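Local coordinates for Ceg4 (Legionella pneumophila subsp. pneumophila, PDB 6AOK), which removes phosphate from phosphotyrosine as a HAD-like phosphatase effector, attenuates eukaryotic MAPK pathway activation, and is represented here by its N-terminal catalytic part, at residues Phe16-Gly21 with Ile164-Pro169; Asn109-Asn114 with Thr137-Gly142. One frame throughout, in Å; residues are numbered along the deposited sequence.

Contact 1 (Phe16-Gly21 with Ile164-Pro169); sequences FTDFDG and ILDDSP. With MG (magnesium ion), chain B.
Asp-18 and Asp-167 meet across a magnesium ion, each giving it one carboxylate oxygen: Asp-18 OD2 at 2.0 Å and Asp-167 OD1 at 2.1 Å from the metal. Asp-18 OD2 and Asp-167 OD1 are 2.8 Å apart because both bind the metal. The backbone O of Asp-20 and three waters complete six ligands, the octahedral site of the HAD-like phosphatases. Asp-18 and Asp-20 fit the DxDx(T/V) pattern of that family, in whose members the first aspartate is the nucleophile, probably so here.

The second shell orients the first. Water 2 donates to Asp-166 OD1 (2.7 Å), which also accepts the Ser-168 backbone N-H in an Asx turn, on its anti side and about 30° out of the carboxylate plane. The Asp-166 carboxylate lies stacked on that of Asp-18, their planes 4° apart, and Lys-144 NZ forms salt bridges to Asp-18 OD1 and Asp-166 OD2. With CG anti to the backbone N (chi1 -178°), Asp-18 sets it beside the Asp-166 carboxylate; Thr-22 OG1 is hydrogen-bonded to Asp-18 OD2. Gly-21 suits its place: at its positive phi a beta carbon would be jammed against the preceding carbonyl O, and would also collide with Asp-167 OD2.

Behind the metal, strands 13-17 and 161-165 run parallel as neighbours. Leu-165 N donates to Phe-16 O, and Asp-18 N gives Leu-165 O a nearly straight bond of 2.9 Å. The branched Thr-17 rests its CB 3.9 Å from Leu-165 CD1. Strand 106-111 flanks strand 13-17 on its other edge, while helix 169-180 packs against Ile-164 and Asp-166.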
ATOM      1  N   PHE A  16      -7.370   2.146  -3.512  1.00 11.47           N
ATOM      2  CA  PHE A  16      -6.297   1.963  -4.474  1.00 10.87           C
ATOM      3  C   PHE A  16      -5.227   2.924  -4.035  1.00 11.45           C
ATOM      4  O   PHE A  16      -5.399   4.136  -4.219  1.00 12.70           O
ATOM      5  CB  PHE A  16      -6.748   2.280  -5.903  1.00 10.97           C
ATOM      6  CG  PHE A  16      -7.732   1.293  -6.437  1.00 13.84           C
ATOM      7  CD1 PHE A  16      -9.094   1.590  -6.456  1.00 16.01           C
ATOM      8  CD2 PHE A  16      -7.317   0.067  -6.872  1.00 14.09           C
ATOM      9  CE1 PHE A  16     -10.004   0.671  -6.953  1.00 12.44           C
ATOM     10  CE2 PHE A  16      -8.213  -0.870  -7.300  1.00 11.71           C
ATOM     11  CZ  PHE A  16      -9.569  -0.556  -7.338  1.00 12.51           C
ATOM     12  N   THR A  17      -4.115   2.396  -3.494  1.00 10.26           N
ATOM     13  CA  THR A  17      -3.079   3.273  -2.970  1.00 10.17           C
ATOM     14  C   THR A  17      -1.738   2.889  -3.587  1.00 10.05           C
ATOM     15  O   THR A  17      -1.417   1.704  -3.741  1.00 12.00           O
ATOM     16  CB  THR A  17      -3.004   3.206  -1.430  1.00 14.78           C
ATOM     17  OG1 THR A  17      -1.990   4.091  -0.975  1.00 14.53           O
ATOM     18  CG2 THR A  17      -2.654   1.815  -0.975  1.00 13.18           C
ATOM     19  N   ASP A  18      -0.981   3.895  -3.973  1.00  9.59           N
ATOM     20  CA  ASP A  18       0.432   3.730  -4.282  1.00 11.72           C
ATOM     21  C   ASP A  18       1.198   3.265  -3.030  1.00 11.82           C
ATOM     22  O   ASP A  18       0.705   3.360  -1.900  1.00 10.49           O
ATOM     23  CB  ASP A  18       0.973   5.080  -4.805  1.00 12.82           C
ATOM     24  CG  ASP A  18       2.439   5.010  -5.197  1.00 14.26           C
ATOM     25  OD1 ASP A  18       2.845   4.034  -5.895  1.00 12.99           O
ATOM     26  OD2 ASP A  18       3.173   5.947  -4.816  1.00 16.41           O
ATOM     27  N   PHE A  19       2.407   2.728  -3.241  1.00  9.95           N
ATOM     28  CA  PHE A  19       3.248   2.371  -2.099  1.00 11.17           C
ATOM     29  C   PHE A  19       4.354   3.403  -1.876  1.00 10.40           C
ATOM     30  O   PHE A  19       4.279   4.184  -0.914  1.00 12.48           O
ATOM     31  CB  PHE A  19       3.813   0.930  -2.254  1.00  8.87           C
ATOM     32  CG  PHE A  19       4.630   0.486  -1.068  1.00 12.18           C
ATOM     33  CD1 PHE A  19       4.003   0.118   0.125  1.00 12.21           C
ATOM     34  CD2 PHE A  19       6.025   0.428  -1.146  1.00 11.96           C
ATOM     35  CE1 PHE A  19       4.739  -0.276   1.226  1.00 12.85           C
ATOM     36  CE2 PHE A  19       6.770   0.034  -0.027  1.00 11.19           C
ATOM     37  CZ  PHE A  19       6.124  -0.323   1.145  1.00 10.88           C
ATOM     38  N   ASP A  20       5.374   3.450  -2.746  1.00  9.54           N
ATOM     39  CA  ASP A  20       6.556   4.284  -2.493  1.00 12.26           C
ATOM     40  C   ASP A  20       6.201   5.753  -2.602  1.00 13.44           C
ATOM     41  O   ASP A  20       5.765   6.200  -3.681  1.00 13.71           O
ATOM     42  CB  ASP A  20       7.660   3.983  -3.505  1.00 11.64           C
ATOM     43  CG  ASP A  20       8.152   2.568  -3.435  1.00 14.71           C
ATOM     44  OD1 ASP A  20       8.728   2.145  -2.386  1.00 13.69           O
ATOM     45  OD2 ASP A  20       7.928   1.853  -4.437  1.00 16.22           O
ATOM     46  N   GLY A  21       6.455   6.517  -1.526  1.00 10.86           N
ATOM     47  CA  GLY A  21       6.172   7.927  -1.524  1.00 11.84           C
ATOM     48  C   GLY A  21       4.733   8.261  -1.176  1.00 13.50           C
ATOM     49  O   GLY A  21       4.396   9.434  -1.050  1.00 14.30           O
ATOM     50  N   ILE A 164      -8.312   6.866  -3.614  1.00 14.34           N
ATOM     51  CA  ILE A 164      -7.204   6.863  -4.572  1.00 13.68           C
ATOM     52  C   ILE A 164      -6.096   7.732  -4.008  1.00 15.06           C
ATOM     53  O   ILE A 164      -6.318   8.920  -3.764  1.00 14.18           O
ATOM     54  CB  ILE A 164      -7.612   7.394  -5.946  1.00 11.78           C
ATOM     55  CG1 ILE A 164      -8.889   6.681  -6.411  1.00 15.42           C
ATOM     56  CG2 ILE A 164      -6.448   7.188  -6.928  1.00 10.48           C
ATOM     57  CD1 ILE A 164      -9.641   7.422  -7.574  1.00 15.93           C
ATOM     58  N   LEU A 165      -4.914   7.137  -3.791  1.00 14.75           N
ATOM     59  CA  LEU A 165      -3.801   7.850  -3.170  1.00 13.56           C
ATOM     60  C   LEU A 165      -2.580   7.638  -4.021  1.00 12.86           C
ATOM     61  O   LEU A 165      -2.218   6.483  -4.296  1.00 13.42           O
ATOM     62  CB  LEU A 165      -3.524   7.344  -1.751  1.00 14.01           C
ATOM     63  CG  LEU A 165      -4.756   7.521  -0.877  1.00 17.02           C
ATOM     64  CD1 LEU A 165      -5.381   6.161  -0.678  1.00 20.35           C
ATOM     65  CD2 LEU A 165      -4.446   8.192   0.456  1.00 18.63           C
ATOM     66  N   ASP A 166      -1.938   8.725  -4.444  1.00 10.63           N
ATOM     67  CA  ASP A 166      -0.691   8.559  -5.206  1.00 10.85           C
ATOM     68  C   ASP A 166       0.099   9.861  -5.173  1.00 11.94           C
ATOM     69  O   ASP A 166      -0.473  10.947  -5.320  1.00 12.43           O
ATOM     70  CB  ASP A 166      -0.971   8.137  -6.664  1.00 13.62           C
ATOM     71  CG  ASP A 166       0.182   7.376  -7.297  1.00 15.54           C
ATOM     72  OD1 ASP A 166       1.334   7.855  -7.187  1.00 15.56           O
ATOM     73  OD2 ASP A 166      -0.054   6.296  -7.936  1.00 16.17           O
ATOM     74  N   ASP A 167       1.417   9.752  -4.984  1.00 12.62           N
ATOM     75  CA  ASP A 167       2.209  10.970  -5.056  1.00 14.00           C
ATOM     76  C   ASP A 167       2.594  11.360  -6.478  1.00 15.35           C
ATOM     77  O   ASP A 167       3.062  12.478  -6.676  1.00 15.95           O
ATOM     78  CB  ASP A 167       3.498  10.869  -4.186  1.00 15.03           C
ATOM     79  CG  ASP A 167       4.464   9.764  -4.673  1.00 19.33           C
ATOM     80  OD1 ASP A 167       4.038   8.587  -4.811  1.00 18.24           O
ATOM     81  OD2 ASP A 167       5.656  10.048  -4.958  1.00 20.49           O
ATOM     82  N   SER A 168       2.437  10.486  -7.448  1.00 13.80           N
ATOM     83  CA  SER A 168       2.754  10.823  -8.820  1.00 14.53           C
ATOM     84  C   SER A 168       1.507  11.350  -9.529  1.00 14.56           C
ATOM     85  O   SER A 168       0.539  10.610  -9.664  1.00 13.22           O
ATOM     86  CB  SER A 168       3.278   9.583  -9.547  1.00 16.28           C
ATOM     87  OG  SER A 168       3.044   9.692 -10.940  1.00 19.89           O
ATOM     88  N   PRO A 169       1.502  12.571 -10.046  1.00 17.01           N
ATOM     89  CA  PRO A 169       0.278  13.058 -10.743  1.00 16.91           C
ATOM     90  C   PRO A 169      -0.166  12.200 -11.924  1.00 16.27           C
ATOM     91  O   PRO A 169      -1.371  11.988 -12.122  1.00 15.03           O
ATOM     92  CB  PRO A 169       0.693  14.461 -11.209  1.00 18.94           C
ATOM     93  CG  PRO A 169       1.766  14.863 -10.268  1.00 21.78           C
ATOM     94  CD  PRO A 169       2.533  13.601  -9.917  1.00 19.06           C
TER
HETATM   95 MG    MG B 301       4.874   6.761  -5.419  1.00 12.68          MG
HETATM   96  O   HOH W   1       5.645   5.159  -6.432  1.00 12.78           O
HETATM   97  O   HOH W   2       3.907   7.137  -7.249  1.00 13.56           O
HETATM   98  O   HOH W   3       6.566   7.933  -5.897  1.00 14.13           O

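Contact 2 (Asn109-Asn114 with Thr137-Gly142); sequences NIVTKN and TILESG
Thr-112 lays its methyl CG2 beside CB of Glu-140, 3.8 Å away, the two side chains pointing the same way where neighbouring parallel strands of the Rossmann-like HAD sheet run out into loops. Glu-140 OE1 continues to the backbone N of Ala-116. With OG1 anti to the backbone N (chi1 -172°), Thr-112 accepts the N-H of Asn-114 in an ST turn, while Asn-114 ND2 reaches Asp-20; a threonine thus serves packing and turn at once.

Earlier along the strands, backbone bonds zip the two together: Ile-110 N to Thr-137 O, Leu-139 N to Ile-110 O and Thr-112 N to Leu-139 O. Beta-branched Ile-110, Val-111 and Ile-138 suit such extended chains. On the face of Val-111, its CG2 touches Leu-139 CD1 at 4.1 Å, under helix 144-153. Asn-109 lies alongside Thr-137 on this face, and its OD1 takes a hydrogen bond from Arg-151.

Gly-142 has a positive phi of 104°, at which a beta carbon would press on the preceding carbonyl. A water lies 2.9 Å from Thr-112 O and accepts from Gly-142 N at 2.8 Å.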
ATOM      1  N   ASN A 109      -6.058  -2.384  -2.085  1.00 11.86           N
ATOM      2  CA  ASN A 109      -5.257  -2.674  -3.266  1.00 12.51           C
ATOM      3  C   ASN A 109      -4.089  -1.711  -3.265  1.00 11.75           C
ATOM      4  O   ASN A 109      -4.287  -0.498  -3.336  1.00 13.48           O
ATOM      5  CB  ASN A 109      -6.039  -2.476  -4.557  1.00 12.20           C
ATOM      6  CG  ASN A 109      -7.317  -3.307  -4.601  1.00 14.11           C
ATOM      7  OD1 ASN A 109      -7.266  -4.534  -4.842  1.00 12.78           O
ATOM      8  ND2 ASN A 109      -8.476  -2.661  -4.375  1.00 14.69           N
ATOM      9  N   ILE A 110      -2.893  -2.249  -3.306  1.00  8.75           N
ATOM     10  CA  ILE A 110      -1.701  -1.445  -3.519  1.00  9.79           C
ATOM     11  C   ILE A 110      -1.302  -1.585  -4.986  1.00 11.75           C
ATOM     12  O   ILE A 110      -1.147  -2.698  -5.492  1.00 12.85           O
ATOM     13  CB  ILE A 110      -0.566  -1.894  -2.598  1.00 13.50           C
ATOM     14  CG1 ILE A 110      -0.990  -1.718  -1.131  1.00 12.98           C
ATOM     15  CG2 ILE A 110       0.729  -1.063  -2.947  1.00 11.14           C
ATOM     16  CD1 ILE A 110       0.074  -2.257  -0.123  1.00 17.30           C
ATOM     17  N   VAL A 111      -1.178  -0.470  -5.682  1.00  9.64           N
ATOM     18  CA  VAL A 111      -0.902  -0.479  -7.112  1.00 10.09           C
ATOM     19  C   VAL A 111       0.445   0.197  -7.301  1.00  9.23           C
ATOM     20  O   VAL A 111       0.615   1.358  -6.924  1.00 10.34           O
ATOM     21  CB  VAL A 111      -1.998   0.269  -7.887  1.00 11.02           C
ATOM     22  CG1 VAL A 111      -1.842   0.068  -9.378  1.00 10.38           C
ATOM     23  CG2 VAL A 111      -3.471  -0.153  -7.369  1.00 11.62           C
ATOM     24  N   THR A 112       1.396  -0.517  -7.884  1.00 10.08           N
ATOM     25  CA  THR A 112       2.764  -0.106  -7.659  1.00 10.35           C
ATOM     26  C   THR A 112       3.647  -0.493  -8.845  1.00  9.71           C
ATOM     27  O   THR A 112       3.346  -1.432  -9.580  1.00 12.21           O
ATOM     28  CB  THR A 112       3.248  -0.788  -6.353  1.00  8.56           C
ATOM     29  OG1 THR A 112       4.503  -0.270  -6.021  1.00 10.43           O
ATOM     30  CG2 THR A 112       3.360  -2.319  -6.512  1.00 10.61           C
ATOM     31  N   LYS A 113       4.753   0.185  -9.000  1.00  9.86           N
ATOM     32  CA  LYS A 113       5.809  -0.316  -9.879  1.00 10.42           C
ATOM     33  C   LYS A 113       6.925  -0.976  -9.075  1.00 12.65           C
ATOM     34  O   LYS A 113       7.969  -1.357  -9.654  1.00 12.72           O
ATOM     35  CB  LYS A 113       6.391   0.801 -10.751  1.00 11.49           C
ATOM     36  CG  LYS A 113       5.374   1.426 -11.715  1.00 13.62           C
ATOM     37  CD  LYS A 113       5.834   2.796 -12.252  1.00 16.82           C
ATOM     38  CE  LYS A 113       4.531   3.496 -12.709  1.00 17.81           C
ATOM     39  NZ  LYS A 113       4.737   4.834 -13.252  1.00 20.54           N
ATOM     40  N   ASN A 114       6.745  -1.063  -7.753  1.00 10.04           N
ATOM     41  CA  ASN A 114       7.603  -1.878  -6.887  1.00 11.17           C
ATOM     42  C   ASN A 114       7.134  -3.332  -6.957  1.00 12.01           C
ATOM     43  O   ASN A 114       6.449  -3.736  -7.916  1.00 12.53           O
ATOM     44  CB  ASN A 114       7.582  -1.348  -5.449  1.00 12.30           C
ATOM     45  CG  ASN A 114       8.867  -1.629  -4.676  1.00 13.69           C
ATOM     46  OD1 ASN A 114       9.362  -2.768  -4.666  1.00 12.23           O
ATOM     47  ND2 ASN A 114       9.408  -0.589  -3.986  1.00 11.03           N
ATOM     48  N   THR A 137      -4.065  -6.777  -1.656  1.00  9.77           N
ATOM     49  CA  THR A 137      -4.006  -7.155  -3.074  1.00 11.99           C
ATOM     50  C   THR A 137      -2.942  -6.242  -3.664  1.00 12.22           C
ATOM     51  O   THR A 137      -3.075  -5.025  -3.616  1.00 15.07           O
ATOM     52  CB  THR A 137      -5.357  -6.956  -3.774  1.00 14.37           C
ATOM     53  OG1 THR A 137      -6.313  -7.872  -3.234  1.00 15.66           O
ATOM     54  CG2 THR A 137      -5.285  -7.176  -5.324  1.00 13.72           C
ATOM     55  N   ILE A 138      -1.878  -6.815  -4.183  1.00 10.21           N
ATOM     56  CA  ILE A 138      -0.765  -6.023  -4.681  1.00 10.88           C
ATOM     57  C   ILE A 138      -0.779  -6.185  -6.182  1.00 12.25           C
ATOM     58  O   ILE A 138      -0.643  -7.314  -6.688  1.00 11.76           O
ATOM     59  CB  ILE A 138       0.570  -6.474  -4.067  1.00 11.21           C
ATOM     60  CG1 ILE A 138       0.480  -6.343  -2.543  1.00 14.41           C
ATOM     61  CG2 ILE A 138       1.773  -5.589  -4.620  1.00  9.55           C
ATOM     62  CD1 ILE A 138       1.719  -6.820  -1.822  1.00 17.01           C
ATOM     63  N   LEU A 139      -0.967  -5.060  -6.891  1.00 12.07           N
ATOM     64  CA  LEU A 139      -1.081  -5.027  -8.355  1.00 11.62           C
ATOM     65  C   LEU A 139       0.189  -4.371  -8.873  1.00 13.76           C
ATOM     66  O   LEU A 139       0.404  -3.187  -8.616  1.00 11.47           O
ATOM     67  CB  LEU A 139      -2.325  -4.242  -8.753  1.00  9.01           C
ATOM     68  CG  LEU A 139      -3.594  -4.874  -8.130  1.00 12.81           C
ATOM     69  CD1 LEU A 139      -4.751  -3.946  -8.270  1.00 17.35           C
ATOM     70  CD2 LEU A 139      -3.932  -6.304  -8.711  1.00 15.23           C
ATOM     71  N   GLU A 140       1.041  -5.127  -9.579  1.00 11.55           N
ATOM     72  CA  GLU A 140       2.373  -4.571  -9.866  1.00 14.11           C
ATOM     73  C   GLU A 140       2.723  -4.702 -11.343  1.00 12.87           C
ATOM     74  O   GLU A 140       3.893  -4.821 -11.701  1.00 17.04           O
ATOM     75  CB  GLU A 140       3.459  -5.212  -8.989  1.00 16.74           C
ATOM     76  CG  GLU A 140       3.610  -6.717  -9.132  1.00 22.34           C
ATOM     77  CD  GLU A 140       4.930  -7.275  -8.520  1.00 25.78           C
ATOM     78  OE1 GLU A 140       4.869  -7.964  -7.485  1.00 24.41           O
ATOM     79  OE2 GLU A 140       6.027  -7.066  -9.115  1.00 28.10           O
ATOM     80  N   SER A 141       1.737  -4.590 -12.216  1.00 10.08           N
ATOM     81  CA  SER A 141       2.045  -4.703 -13.636  1.00 16.64           C
ATOM     82  C   SER A 141       2.843  -3.501 -14.138  1.00 18.76           C
ATOM     83  O   SER A 141       3.578  -3.608 -15.123  1.00 21.14           O
ATOM     84  CB  SER A 141       0.750  -4.845 -14.419  1.00 17.04           C
ATOM     85  OG  SER A 141       0.171  -3.568 -14.628  1.00 18.96           O
ATOM     86  N   GLY A 142       2.668  -2.335 -13.510  1.00 16.19           N
ATOM     87  CA  GLY A 142       3.381  -1.144 -13.886  1.00 13.91           C
ATOM     88  C   GLY A 142       2.530  -0.184 -14.666  1.00 14.28           C
ATOM     89  O   GLY A 142       2.942   0.951 -14.891  1.00 15.14           O
TER
HETATM   90  O   HOH W   4       1.052  -1.343 -11.394  1.00 13.27           O

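Overall arrangement
Both contacts join neighbouring strands of one parallel sheet, in the order 136-139, 106-111, 13-17, 161-165, 189-192. Contact 1 pairs strands 13-17 and 161-165, both inner, whose following loops bind the metal, and is buried; contact 2 reaches the outermost strand 136-139 and is partly exposed. Their centres lie 10 Å apart, joined by Thr-17 N to Asn-109 O in the sheet. The strand ends differ in chemistry: contact 1 gathers carboxylates around a cation, whereas contact 2 has aliphatic packing and backbone pairing, with Lys-113 and Glu-140 among its loop residues. Lys-144, which follows 137-142, serves both, binding Asp-18, Asp-166 and the carbonyl of Val-111.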